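PDB 1IUL: CoA-binding domain-containing protein from Thermus thermophilus, which probably binds coenzyme A through a Rossmann-like domain, although its precise physiological role remains unknown. Local coordinates for residues Ala82-Leu87 with His106-Lys111. Numbering follows the deposited sequence.
Sequences ALMDHL and HPEFEK
M84 and F109 bring the two backbones to their nearest approach, CA to CA 6.0 Å, where the turn leading into helix 87-93 meets the first turn of helix 107-115. The buried F109 ring is the main contact surface, meeting both L83 and L87. With CG anti to the backbone N (chi1 -176°), the ring reaches over to L83, whose CB sits above one face, 4.1 Å from the ring centroid in a CH-pi contact, while L83 CD1 packs on H106 CB at 3.8 Å. L87 CD2 approaches F109 CE1 obliquely at 3.8 Å. Replacing F109 by an alanine is likely to open a gap between L83 and L87 and leave both leucines without their aromatic partner.

Partly exposed M84 bends toward the helix start. Its chi2 of 48° helps bring M84 SD to the edge of the F109 ring and, obliquely to the imidazole, 3.6 Å from H106 CE1. Chi3 (-144°) then turns M84 CE onto E108 CD at 3.7 Å. H106 is the N-cap: its ND1 accepts from F109 N at 3.0 Å, the donor lying close to the imidazole plane, which restrains the ring beside the sulfur. H106 N donates to E110 OE2, which also forms a salt bridge with R105. The example illustrates a division of labour: capping bonds fix the helix start, while apolar, CH-pi and sulfur-aromatic packing docks it against the turn that opens helix 87-93, across the Rossmann-like crossover through strand 98-100.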
ATOM      1  N   ALA A  82      -7.073   7.899  10.244  1.00 22.46           N
ATOM      2  CA  ALA A  82      -6.961   6.502  10.648  1.00 20.54           C
ATOM      3  C   ALA A  82      -5.535   5.989  10.535  1.00 19.90           C
ATOM      4  O   ALA A  82      -5.277   4.812  10.783  1.00 22.33           O
ATOM      5  CB  ALA A  82      -7.884   5.638   9.790  1.00 21.14           C
ATOM      6  N   LEU A  83      -4.607   6.875  10.186  1.00 17.85           N
ATOM      7  CA  LEU A  83      -3.211   6.485   9.999  1.00 19.77           C
ATOM      8  C   LEU A  83      -2.336   6.353  11.246  1.00 19.77           C
ATOM      9  O   LEU A  83      -1.529   5.424  11.338  1.00 14.95           O
ATOM     10  CB  LEU A  83      -2.533   7.448   9.016  1.00 16.42           C
ATOM     11  CG  LEU A  83      -3.133   7.578   7.610  1.00 15.64           C
ATOM     12  CD1 LEU A  83      -2.263   8.508   6.774  1.00 14.54           C
ATOM     13  CD2 LEU A  83      -3.238   6.206   6.954  1.00 14.77           C
ATOM     14  N   MET A  84      -2.481   7.269  12.198  1.00 22.27           N
ATOM     15  CA  MET A  84      -1.653   7.227  13.403  1.00 25.56           C
ATOM     16  C   MET A  84      -1.834   5.955  14.236  1.00 26.49           C
ATOM     17  O   MET A  84      -0.881   5.457  14.841  1.00 23.51           O
ATOM     18  CB  MET A  84      -1.913   8.466  14.261  1.00 22.46           C
ATOM     19  CG  MET A  84      -0.640   9.143  14.770  1.00 24.47           C
ATOM     20  SD  MET A  84       0.623   9.421  13.518  1.00 13.02           S
ATOM     21  CE  MET A  84       2.085   9.154  14.464  1.00 13.39           C
ATOM     22  N   ASP A  85      -3.049   5.420  14.257  1.00 27.03           N
ATOM     23  CA  ASP A  85      -3.312   4.205  15.012  1.00 26.94           C
ATOM     24  C   ASP A  85      -2.600   2.998  14.405  1.00 26.81           C
ATOM     25  O   ASP A  85      -2.280   2.047  15.114  1.00 31.76           O
ATOM     26  CB  ASP A  85      -4.815   3.952  15.085  1.00 32.46           C
ATOM     27  CG  ASP A  85      -5.523   4.947  15.984  1.00 38.31           C
ATOM     28  OD1 ASP A  85      -4.857   5.884  16.476  1.00 40.52           O
ATOM     29  OD2 ASP A  85      -6.744   4.796  16.200  1.00 44.88           O
ATOM     30  N   HIS A  86      -2.333   3.047  13.102  1.00 20.81           N
ATOM     31  CA  HIS A  86      -1.653   1.951  12.413  1.00 22.35           C
ATOM     32  C   HIS A  86      -0.130   2.103  12.370  1.00 23.24           C
ATOM     33  O   HIS A  86       0.582   1.185  11.953  1.00 21.19           O
ATOM     34  CB  HIS A  86      -2.181   1.823  10.980  1.00 26.49           C
ATOM     35  CG  HIS A  86      -3.594   1.335  10.895  1.00 27.37           C
ATOM     36  ND1 HIS A  86      -3.959   0.048  11.227  1.00 27.02           N
ATOM     37  CD2 HIS A  86      -4.734   1.966  10.528  1.00 26.57           C
ATOM     38  CE1 HIS A  86      -5.263  -0.092  11.069  1.00 27.56           C
ATOM     39  NE2 HIS A  86      -5.758   1.057  10.645  1.00 25.54           N
ATOM     40  N   LEU A  87       0.367   3.260  12.799  1.00 20.94           N
ATOM     41  CA  LEU A  87       1.800   3.541  12.797  1.00 18.31           C
ATOM     42  C   LEU A  87       2.685   2.416  13.350  1.00 17.72           C
ATOM     43  O   LEU A  87       3.684   2.055  12.732  1.00 15.63           O
ATOM     44  CB  LEU A  87       2.077   4.831  13.573  1.00 19.99           C
ATOM     45  CG  LEU A  87       3.224   5.749  13.131  1.00 23.58           C
ATOM     46  CD1 LEU A  87       4.007   6.149  14.363  1.00 28.11           C
ATOM     47  CD2 LEU A  87       4.137   5.072  12.120  1.00 20.95           C
ATOM     48  N   HIS A 106      -0.447  13.088   5.967  1.00 20.29           N
ATOM     49  CA  HIS A 106      -0.431  13.166   7.422  1.00 20.39           C
ATOM     50  C   HIS A 106       1.002  13.479   7.813  1.00 20.34           C
ATOM     51  O   HIS A 106       1.843  12.587   7.888  1.00 19.78           O
ATOM     52  CB  HIS A 106      -0.871  11.847   8.057  1.00 21.84           C
ATOM     53  CG  HIS A 106      -1.254  11.974   9.500  1.00 20.28           C
ATOM     54  ND1 HIS A 106      -0.323  12.021  10.516  1.00 21.15           N
ATOM     55  CD2 HIS A 106      -2.466  12.078  10.096  1.00 19.28           C
ATOM     56  CE1 HIS A 106      -0.945  12.148  11.675  1.00 17.14           C
ATOM     57  NE2 HIS A 106      -2.246  12.185  11.448  1.00 19.33           N
ATOM     58  N   PRO A 107       1.299  14.766   8.053  1.00 23.76           N
ATOM     59  CA  PRO A 107       2.639  15.225   8.432  1.00 21.18           C
ATOM     60  C   PRO A 107       3.318  14.354   9.482  1.00 19.01           C
ATOM     61  O   PRO A 107       4.444  13.892   9.282  1.00 20.94           O
ATOM     62  CB  PRO A 107       2.404  16.647   8.934  1.00 25.02           C
ATOM     63  CG  PRO A 107       1.169  17.099   8.229  1.00 25.46           C
ATOM     64  CD  PRO A 107       0.330  15.875   7.976  1.00 23.54           C
ATOM     65  N   GLU A 108       2.629  14.125  10.596  1.00 18.96           N
ATOM     66  CA  GLU A 108       3.187  13.320  11.675  1.00 21.66           C
ATOM     67  C   GLU A 108       3.527  11.901  11.237  1.00 19.83           C
ATOM     68  O   GLU A 108       4.664  11.457  11.374  1.00 21.95           O
ATOM     69  CB  GLU A 108       2.222  13.272  12.857  1.00 21.75           C
ATOM     70  CG  GLU A 108       2.889  12.802  14.137  1.00 27.15           C
ATOM     71  CD  GLU A 108       1.939  12.759  15.307  1.00 29.89           C
ATOM     72  OE1 GLU A 108       0.757  13.122  15.129  1.00 35.38           O
ATOM     73  OE2 GLU A 108       2.378  12.360  16.406  1.00 34.43           O
ATOM     74  N   PHE A 109       2.530  11.195  10.718  1.00 20.48           N
ATOM     75  CA  PHE A 109       2.708   9.828  10.244  1.00 16.89           C
ATOM     76  C   PHE A 109       3.913   9.729   9.303  1.00 19.37           C
ATOM     77  O   PHE A 109       4.780   8.870   9.475  1.00 14.25           O
ATOM     78  CB  PHE A 109       1.434   9.382   9.527  1.00 20.55           C
ATOM     79  CG  PHE A 109       1.458   7.956   9.062  1.00 22.36           C
ATOM     80  CD1 PHE A 109       1.380   6.911   9.978  1.00 21.50           C
ATOM     81  CD2 PHE A 109       1.528   7.657   7.703  1.00 19.44           C
ATOM     82  CE1 PHE A 109       1.371   5.586   9.545  1.00 24.60           C
ATOM     83  CE2 PHE A 109       1.520   6.335   7.259  1.00 17.76           C
ATOM     84  CZ  PHE A 109       1.441   5.298   8.181  1.00 20.84           C
ATOM     85  N   GLU A 110       3.966  10.615   8.312  1.00 19.48           N
ATOM     86  CA  GLU A 110       5.062  10.621   7.346  1.00 19.73           C
ATOM     87  C   GLU A 110       6.407  10.888   8.006  1.00 20.25           C
ATOM     88  O   GLU A 110       7.403  10.249   7.673  1.00 23.19           O
ATOM     89  CB  GLU A 110       4.809  11.670   6.263  1.00 19.93           C
ATOM     90  CG  GLU A 110       3.639  11.345   5.350  1.00 23.67           C
ATOM     91  CD  GLU A 110       3.257  12.512   4.465  1.00 17.56           C
ATOM     92  OE1 GLU A 110       4.155  13.069   3.805  1.00 24.86           O
ATOM     93  OE2 GLU A 110       2.062  12.873   4.431  1.00 20.42           O
ATOM     94  N   LYS A 111       6.438  11.836   8.938  1.00 24.12           N
ATOM     95  CA  LYS A 111       7.675  12.169   9.637  1.00 24.02           C
ATOM     96  C   LYS A 111       8.188  10.953  10.403  1.00 21.95           C
ATOM     97  O   LYS A 111       9.362  10.589  10.298  1.00 22.58           O
ATOM     98  CB  LYS A 111       7.440  13.337  10.605  1.00 31.61           C
ATOM     99  CG  LYS A 111       8.693  14.146  10.953  1.00 34.38           C
ATOM    100  CD  LYS A 111       9.507  14.503   9.709  1.00 44.55           C
ATOM    101  CE  LYS A 111       9.629  16.012   9.529  1.00 47.05           C
ATOM    102  NZ  LYS A 111      10.977  16.410   9.027  1.00 44.63           N
TER